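PDB 5XA5: alpha-catenin-like protein hmp-1 from Caenorhabditis elegans, which links cadherin-bound beta-catenin to actin filaments at cell junctions and is required for cell migration and cell shape changes as the worm embryo encloses and elongates. Local coordinates for residues F65-S70 against L93-Q97; V153-R157 against L251-E255; T159-M163 against L175-L179. One frame throughout, in Å; residues are numbered along the deposited sequence. Where two conformers were deposited one is given.

Contact 1: F65-S70 against L93-Q97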
loop_
_atom_site.group_PDB
_atom_site.type_symbol
_atom_site.label_atom_id
_atom_site.label_comp_id
_atom_site.label_asym_id
_atom_site.label_seq_id
_atom_site.Cartn_x
_atom_site.Cartn_y
_atom_site.Cartn_z
ATOM N N PHE A 65 -10.226 11.382 -8.846
ATOM C CA PHE A 65 -9.049 10.873 -8.150
ATOM C C PHE A 65 -9.009 11.448 -6.729
ATOM O O PHE A 65 -8.755 10.732 -5.753
ATOM C CB PHE A 65 -7.765 11.223 -8.923
ATOM C CG PHE A 65 -6.526 10.555 -8.384
ATOM C CD1 PHE A 65 -6.071 9.368 -8.933
ATOM C CD2 PHE A 65 -5.820 11.116 -7.332
ATOM C CE1 PHE A 65 -4.932 8.746 -8.439
ATOM C CE2 PHE A 65 -4.688 10.491 -6.817
ATOM C CZ PHE A 65 -4.241 9.308 -7.374
ATOM N N LEU A 66 -9.276 12.744 -6.611
ATOM C CA LEU A 66 -9.249 13.394 -5.313
ATOM C C LEU A 66 -10.358 12.864 -4.410
ATOM O O LEU A 66 -10.149 12.691 -3.213
ATOM C CB LEU A 66 -9.368 14.914 -5.469
ATOM C CG LEU A 66 -8.234 15.553 -6.272
ATOM C CD1 LEU A 66 -8.406 17.057 -6.339
ATOM C CD2 LEU A 66 -6.875 15.203 -5.676
ATOM N N GLN A 67 -11.525 12.590 -4.987
ATOM C CA GLN A 67 -12.662 12.117 -4.205
ATOM C C GLN A 67 -12.418 10.704 -3.693
ATOM O O GLN A 67 -12.626 10.418 -2.514
ATOM C CB GLN A 67 -13.953 12.164 -5.029
ATOM C CG GLN A 67 -14.469 13.564 -5.287
ATOM C CD GLN A 67 -15.562 13.589 -6.336
ATOM O OE1 GLN A 67 -16.108 12.547 -6.706
ATOM N NE2 GLN A 67 -15.897 14.784 -6.815
ATOM N N THR A 68 -11.976 9.822 -4.579
ATOM C CA THR A 68 -11.699 8.438 -4.223
ATOM C C THR A 68 -10.534 8.370 -3.234
ATOM O O THR A 68 -10.554 7.603 -2.253
ATOM C CB THR A 68 -11.398 7.614 -5.486
ATOM O OG1 THR A 68 -12.563 7.598 -6.317
ATOM C CG2 THR A 68 -11.005 6.183 -5.123
ATOM N N GLY A 69 -9.512 9.184 -3.493
ATOM C CA GLY A 69 -8.361 9.274 -2.608
ATOM C C GLY A 69 -8.753 9.677 -1.195
ATOM O O GLY A 69 -8.283 9.080 -0.226
ATOM N N SER A 70 -9.618 10.684 -1.073
ATOM C CA SER A 70 -10.096 11.131 0.239
ATOM C C SER A 70 -10.867 10.043 0.970
ATOM O O SER A 70 -10.693 9.849 2.173
ATOM C CB SER A 70 -10.984 12.377 0.107
ATOM O OG SER A 70 -10.369 13.361 -0.697
ATOM N N LEU A 93 -1.806 13.831 -1.581
ATOM C CA LEU A 93 -3.010 14.014 -2.384
ATOM C C LEU A 93 -3.132 15.474 -2.809
ATOM O O LEU A 93 -3.602 15.772 -3.906
ATOM C CB LEU A 93 -4.254 13.579 -1.609
ATOM C CG LEU A 93 -5.524 13.358 -2.434
ATOM C CD1 LEU A 93 -5.288 12.310 -3.529
ATOM C CD2 LEU A 93 -6.684 12.960 -1.541
ATOM N N GLY A 94 -2.712 16.378 -1.926
ATOM C CA GLY A 94 -2.724 17.797 -2.223
ATOM C C GLY A 94 -1.803 18.132 -3.380
ATOM O O GLY A 94 -2.087 19.019 -4.174
ATOM N N ALA A 95 -0.696 17.405 -3.486
ATOM C CA ALA A 95 0.237 17.630 -4.585
ATOM C C ALA A 95 -0.391 17.223 -5.917
ATOM O O ALA A 95 -0.099 17.822 -6.954
ATOM C CB ALA A 95 1.536 16.874 -4.347
ATOM N N VAL A 96 -1.260 16.212 -5.889
ATOM C CA VAL A 96 -2.017 15.832 -7.080
ATOM C C VAL A 96 -3.023 16.926 -7.446
ATOM O O VAL A 96 -3.157 17.291 -8.617
ATOM C CB VAL A 96 -2.746 14.478 -6.889
ATOM C CG1 VAL A 96 -3.627 14.161 -8.087
ATOM C CG2 VAL A 96 -1.731 13.359 -6.695
ATOM N N GLN A 97 -3.710 17.466 -6.447
ATOM C CA GLN A 97 -4.661 18.545 -6.690
ATOM C C GLN A 97 -3.971 19.753 -7.315
ATOM O O GLN A 97 -4.488 20.354 -8.260
ATOM C CB GLN A 97 -5.350 18.943 -5.382
ATOM C CG GLN A 97 -6.380 20.062 -5.512
ATOM C CD GLN A 97 -7.062 20.346 -4.185
ATOM O OE1 GLN A 97 -6.400 20.570 -3.171
ATOM N NE2 GLN A 97 -8.389 20.306 -4.180
#
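Leu93 reaches across from helix 83-112 as a knob into a hole made by Phe65, Leu66, Gly69 and Ser70 of helix 51-74. Its CB starts toward the other helix, and with CG anti to the backbone N (chi1 -164°) the isobutyl group carries on across the gap. Leu93 CG meets Leu66 CD2 at 4.0 Å, and there the branches part. Leu93 CD1 goes to Phe65, 3.8 Å from ring atom CE2, and touches Leu66 CD2. Leu93 CD2 settles on the backbone where Gly69 passes into Ser70, 3.7 Å from Ser70 N; glycine gives it close access to the main chain. Ser70 OG, beside this methyl, turns back and gives a 2.6 Å hydrogen bond to Leu66 O, which takes Ser70 N from the opposite face of its plane.

One turn on, Val96 CG1 lies 3.8 Å from Phe65 CD2, the side chains crossing at about a right angle. At the outer margin Leu66 CD1 rests on the aliphatic start of Gln97, 3.7 Å from Gln97 CB. The helices run antiparallel in the N-terminal half of this vinculin-family fragment, and helix 117-165 closes the inner side, with Val134 against Phe65 and Val96 and Phe137 against Leu93.

Contact 2: V153-R157 against L251-E255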
loop_
_atom_site.group_PDB
_atom_site.type_symbol
_atom_site.label_atom_id
_atom_site.label_comp_id
_atom_site.label_asym_id
_atom_site.label_seq_id
_atom_site.Cartn_x
_atom_site.Cartn_y
_atom_site.Cartn_z
ATOM N N VAL A 153 0.432 -7.437 12.975
ATOM C CA VAL A 153 1.518 -8.168 13.649
ATOM C C VAL A 153 1.618 -7.765 15.118
ATOM O O VAL A 153 1.790 -8.622 15.994
ATOM C CB VAL A 153 2.876 -7.907 12.959
ATOM C CG1 VAL A 153 4.046 -8.608 13.698
ATOM C CG2 VAL A 153 2.812 -8.351 11.516
ATOM N N ASP A 154 1.516 -6.469 15.399
ATOM C CA ASP A 154 1.595 -5.980 16.773
ATOM C C ASP A 154 0.447 -6.507 17.629
ATOM O O ASP A 154 0.599 -6.757 18.825
ATOM C CB ASP A 154 1.559 -4.448 16.802
ATOM C CG ASP A 154 2.792 -3.811 16.197
ATOM O OD1 ASP A 154 3.856 -4.465 16.145
ATOM O OD2 ASP A 154 2.698 -2.636 15.782
ATOM N N GLU A 155 -0.724 -6.622 17.013
ATOM C CA GLU A 155 -1.895 -7.125 17.721
ATOM C C GLU A 155 -1.669 -8.588 18.102
ATOM O O GLU A 155 -1.954 -8.985 19.230
ATOM C CB GLU A 155 -3.149 -6.983 16.839
ATOM C CG GLU A 155 -4.441 -7.407 17.515
ATOM C CD GLU A 155 -5.620 -7.374 16.555
ATOM O OE1 GLU A 155 -5.504 -7.956 15.457
ATOM O OE2 GLU A 155 -6.654 -6.760 16.891
ATOM N N VAL A 156 -1.158 -9.378 17.158
ATOM C CA VAL A 156 -0.818 -10.784 17.432
ATOM C C VAL A 156 0.235 -10.844 18.537
ATOM O O VAL A 156 0.149 -11.642 19.472
ATOM C CB VAL A 156 -0.310 -11.493 16.178
ATOM C CG1 VAL A 156 0.287 -12.854 16.505
ATOM C CG2 VAL A 156 -1.459 -11.646 15.198
ATOM N N ARG A 157 1.232 -9.971 18.454
ATOM C CA ARG A 157 2.291 -9.957 19.462
ATOM C C ARG A 157 1.741 -9.707 20.866
ATOM O O ARG A 157 2.155 -10.354 21.826
ATOM C CB ARG A 157 3.335 -8.895 19.098
ATOM C CG ARG A 157 4.504 -8.768 20.050
ATOM C CD ARG A 157 5.372 -7.579 19.639
ATOM N NE ARG A 157 6.196 -7.899 18.464
ATOM C CZ ARG A 157 6.116 -7.310 17.277
ATOM N NH1 ARG A 157 5.241 -6.334 17.044
ATOM N NH2 ARG A 157 6.931 -7.706 16.313
ATOM N N LEU A 251 7.609 -13.040 14.680
ATOM C CA LEU A 251 6.862 -11.785 14.561
ATOM C C LEU A 251 7.813 -10.660 14.178
ATOM O O LEU A 251 7.495 -9.862 13.295
ATOM C CB LEU A 251 6.140 -11.454 15.862
ATOM C CG LEU A 251 5.030 -12.450 16.208
ATOM C CD1 LEU A 251 4.638 -12.303 17.666
ATOM C CD2 LEU A 251 3.823 -12.270 15.308
ATOM N N ASN A 252 8.976 -10.606 14.827
ATOM C CA ASN A 252 9.987 -9.620 14.454
ATOM C C ASN A 252 10.436 -9.790 13.009
ATOM O O ASN A 252 10.706 -8.810 12.316
ATOM C CB ASN A 252 11.200 -9.700 15.381
ATOM C CG ASN A 252 10.862 -9.303 16.788
ATOM O OD1 ASN A 252 9.797 -8.747 17.044
ATOM N ND2 ASN A 252 11.767 -9.582 17.717
ATOM N N ALA A 253 10.533 -11.039 12.565
ATOM C CA ALA A 253 10.917 -11.311 11.179
ATOM C C ALA A 253 9.878 -10.787 10.182
ATOM O O ALA A 253 10.241 -10.179 9.162
ATOM C CB ALA A 253 11.152 -12.804 10.987
ATOM N N LEU A 254 8.593 -11.006 10.467
ATOM C CA LEU A 254 7.537 -10.467 9.616
ATOM C C LEU A 254 7.648 -8.956 9.522
ATOM O O LEU A 254 7.598 -8.384 8.436
ATOM C CB LEU A 254 6.145 -10.841 10.140
ATOM C CG LEU A 254 5.682 -12.293 9.992
ATOM C CD1 LEU A 254 4.411 -12.551 10.801
ATOM C CD2 LEU A 254 5.436 -12.655 8.555
ATOM N N GLU A 255 7.783 -8.301 10.669
ATOM C CA GLU A 255 7.874 -6.844 10.680
ATOM C C GLU A 255 9.111 -6.346 9.933
ATOM O O GLU A 255 9.020 -5.407 9.148
ATOM C CB GLU A 255 7.897 -6.325 12.123
ATOM C CG GLU A 255 7.882 -4.802 12.235
ATOM C CD GLU A 255 7.620 -4.316 13.657
ATOM O OE1 GLU A 255 7.595 -5.152 14.587
ATOM O OE2 GLU A 255 7.439 -3.092 13.844
HETATM O O HOH W 1 5.491 -2.301 15.504
HETATM O O HOH W 2 7.985 -10.206 18.876
#
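Arg157 ties helix 117-165 to helix 234-258 through one nitrogen of its guanidinium group, NH2. Arg157 NH2 donates to Asn252 OD1 at 3.1 Å; the bond is bent, 141° at the hydrogen, and the acceptor is met in its carbonyl plane although it lies 27° out of the guanidinium plane. Arg157 NH2 also forms a salt bridge with Glu255 OE1 at 3.2 Å, whose hydrogen bond is weak. NH1 turns back to Asp154 of its own helix, with the carboxylate carbon in plane at the guanidinium edge. The bend at chi3 (-76°) swings the group off the line of its extended CB-CG-CD stem to serve these partners.

Asp154 OD1 and Glu255 OE1 come within 4.1 Å, and the arginine between them probably offsets their like charges. Water 1 sits near both carboxylates, while water 2 accepts from Arg157 NE and donates to Asn252 OD1.

This network borders an antiparallel helix pair in the C-terminal half of the fragment, a four-helix bundle of the vinculin/alpha-catenin kind. Below the polar layer, Leu251 CD1 lies 3.9 Å from Arg157 CB and its CD2 3.8 Å from Val156 CG1. The Val153 side chain slides past that of Leu251 in the opposite direction, and Val153 CG1 comes to 3.7 Å from Leu251 O. Helix 169-196 brings Leu186 to Val153, and helix 200-229 brings Leu213 to Leu251 and Leu206 to Leu254.

Contact 3: T159-M163 against L175-L179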
loop_
_atom_site.group_PDB
_atom_site.type_symbol
_atom_site.label_atom_id
_atom_site.label_comp_id
_atom_site.label_asym_id
_atom_site.label_seq_id
_atom_site.Cartn_x
_atom_site.Cartn_y
_atom_site.Cartn_z
ATOM N N THR A 159 -1.456 -10.150 21.975
ATOM C CA THR A 159 -2.265 -11.273 22.415
ATOM C C THR A 159 -1.385 -12.424 22.893
ATOM O O THR A 159 -1.659 -13.014 23.943
ATOM C CB THR A 159 -3.214 -11.730 21.291
ATOM O OG1 THR A 159 -4.037 -10.622 20.907
ATOM C CG2 THR A 159 -4.107 -12.869 21.785
ATOM N N ALA A 160 -0.312 -12.716 22.157
ATOM C CA ALA A 160 0.639 -13.749 22.586
ATOM C C ALA A 160 1.294 -13.379 23.901
ATOM O O ALA A 160 1.536 -14.245 24.753
ATOM C CB ALA A 160 1.693 -13.980 21.533
ATOM N N HIS A 161 1.629 -12.097 24.064
ATOM C CA HIS A 161 2.197 -11.622 25.316
ATOM C C HIS A 161 1.264 -11.946 26.480
ATOM O O HIS A 161 1.692 -12.476 27.523
ATOM C CB HIS A 161 2.444 -10.104 25.247
ATOM C CG HIS A 161 3.129 -9.535 26.463
ATOM N ND1 HIS A 161 4.451 -9.187 26.463
ATOM C CD2 HIS A 161 2.655 -9.269 27.710
ATOM C CE1 HIS A 161 4.784 -8.719 27.666
ATOM N NE2 HIS A 161 3.721 -8.777 28.434
ATOM N N GLN A 162 -0.016 -11.615 26.296
ATOM C CA GLN A 162 -0.995 -11.838 27.344
ATOM C C GLN A 162 -1.161 -13.324 27.612
ATOM O O GLN A 162 -1.345 -13.720 28.770
ATOM C CB GLN A 162 -2.336 -11.196 26.962
ATOM C CG GLN A 162 -2.298 -9.690 27.069
ATOM C CD GLN A 162 -3.578 -9.045 26.586
ATOM O OE1 GLN A 162 -4.662 -9.576 26.807
ATOM N NE2 GLN A 162 -3.463 -7.870 25.971
ATOM N N MET A 163 -1.069 -14.141 26.554
ATOM C CA MET A 163 -1.221 -15.578 26.732
ATOM C C MET A 163 -0.095 -16.139 27.600
ATOM O O MET A 163 -0.342 -16.946 28.521
ATOM C CB MET A 163 -1.282 -16.289 25.372
ATOM C CG MET A 163 -1.701 -17.741 25.499
ATOM S SD MET A 163 -1.956 -18.568 23.916
ATOM C CE MET A 163 -0.265 -18.745 23.346
ATOM N N LEU A 175 -7.503 -16.590 25.444
ATOM C CA LEU A 175 -6.547 -15.817 24.665
ATOM C C LEU A 175 -6.124 -16.583 23.411
ATOM O O LEU A 175 -5.954 -15.975 22.371
ATOM C CB LEU A 175 -5.326 -15.445 25.511
ATOM C CG LEU A 175 -5.655 -14.371 26.554
ATOM C CD1 LEU A 175 -4.545 -14.334 27.598
ATOM C CD2 LEU A 175 -5.804 -13.010 25.887
ATOM N N TYR A 176 -5.989 -17.905 23.487
ATOM C CA TYR A 176 -5.599 -18.616 22.281
ATOM C C TYR A 176 -6.766 -18.608 21.295
ATOM O O TYR A 176 -6.543 -18.536 20.091
ATOM C CB TYR A 176 -5.121 -20.053 22.558
ATOM C CG TYR A 176 -4.516 -20.682 21.309
ATOM C CD1 TYR A 176 -3.462 -20.057 20.649
ATOM C CD2 TYR A 176 -4.992 -21.890 20.793
ATOM C CE1 TYR A 176 -2.908 -20.593 19.500
ATOM C CE2 TYR A 176 -4.424 -22.450 19.633
ATOM C CZ TYR A 176 -3.385 -21.790 19.002
ATOM O OH TYR A 176 -2.817 -22.312 17.851
ATOM N N ASN A 177 -8.006 -18.636 21.781
ATOM C CA ASN A 177 -9.131 -18.483 20.847
ATOM C C ASN A 177 -9.033 -17.178 20.040
ATOM O O ASN A 177 -9.311 -17.150 18.844
ATOM C CB ASN A 177 -10.459 -18.537 21.597
ATOM C CG ASN A 177 -10.983 -19.950 21.741
ATOM O OD1 ASN A 177 -10.556 -20.860 21.025
ATOM N ND2 ASN A 177 -11.904 -20.145 22.681
ATOM N N LEU A 178 -8.617 -16.103 20.694
ATOM C CA LEU A 178 -8.435 -14.820 20.019
ATOM C C LEU A 178 -7.253 -14.906 19.066
ATOM O O LEU A 178 -7.338 -14.484 17.925
ATOM C CB LEU A 178 -8.223 -13.679 21.030
ATOM C CG LEU A 178 -9.428 -13.225 21.863
ATOM C CD1 LEU A 178 -8.998 -12.270 22.991
ATOM C CD2 LEU A 178 -10.483 -12.572 20.989
ATOM N N LEU A 179 -6.153 -15.476 19.536
ATOM C CA LEU A 179 -4.952 -15.577 18.731
ATOM C C LEU A 179 -5.180 -16.369 17.440
ATOM O O LEU A 179 -4.639 -16.020 16.398
ATOM C CB LEU A 179 -3.835 -16.232 19.559
ATOM C CG LEU A 179 -2.423 -16.020 19.050
ATOM C CD1 LEU A 179 -2.030 -14.547 19.132
ATOM C CD2 LEU A 179 -1.412 -16.872 19.828
#
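Thr159 and Leu179 pack closely at one end of this contact, sliding past each other in opposite directions with Leu179 CD1 3.7 Å from Thr159 CB. Thr159 CG2, set anti to the backbone N, runs across to the facing helix and stops 3.7 Å from Leu175 O. The threonine hydroxyl takes no part in this: OG1 is hydrogen-bonded to Glu155 O in its own helix and to Gln182 on the other, so a buried hydroxyl is satisfied by both helices.

One turn further, Met163 faces Leu175, and the backbones are closer still, 5.7 Å from Met163 CA to Leu175 CA. Leu175 pushes its CD1 methyl against the main chain, 3.5 Å from Gln162 O. On the inner side Met163 extends from its backbone as far as the sulfur (chi1 -169°, chi2 174°) and lies beside Tyr176, pointing the same way. Its SD is 3.8 Å from Tyr176 CB and meets the ring obliquely in a Met-aromatic contact, before the bend at chi3 turns CE to within 4.1 Å of Leu179 CD2.

The outer side is looser. Gln162 crosses Leu175 at about a right angle, its OE1 3.7 Å from Leu175 CD2, while its amide NE2 is bonded to Glu158 of the same helix. Exposed Leu178 adds little beyond its CB beside Thr159 CG2.

The segments belong to helices 117-165 and 169-196, an antiparallel hairpin joined by a very short turn and crossing at -160°. Helix 200-229 covers its inner face: Leu220 and Thr224 pack on Met163, Pro218 touches Tyr176, and Tyr221 stacks on the Tyr176 ring.

Overall arrangement
The long helix 117-165 ties the three sites together. It supplies one segment each to contacts 2 and 3 and, nearer its start, packs behind contact 1, so a single helix runs from the N-terminal bundle into the C-terminal one. Contact 1 lies on the opposite side of the chain's centre, its centre 32 Å from that of contact 2 and 39 Å from that of contact 3, and touches neither. Contacts 2 and 3 are 13 Å apart between centres and meet directly, Val156 O lying 3.6 Å from Leu179 CD1. Along the sequence contact 3 is nested within the loop that contact 2 closes, whereas contact 1 is complete before either begins.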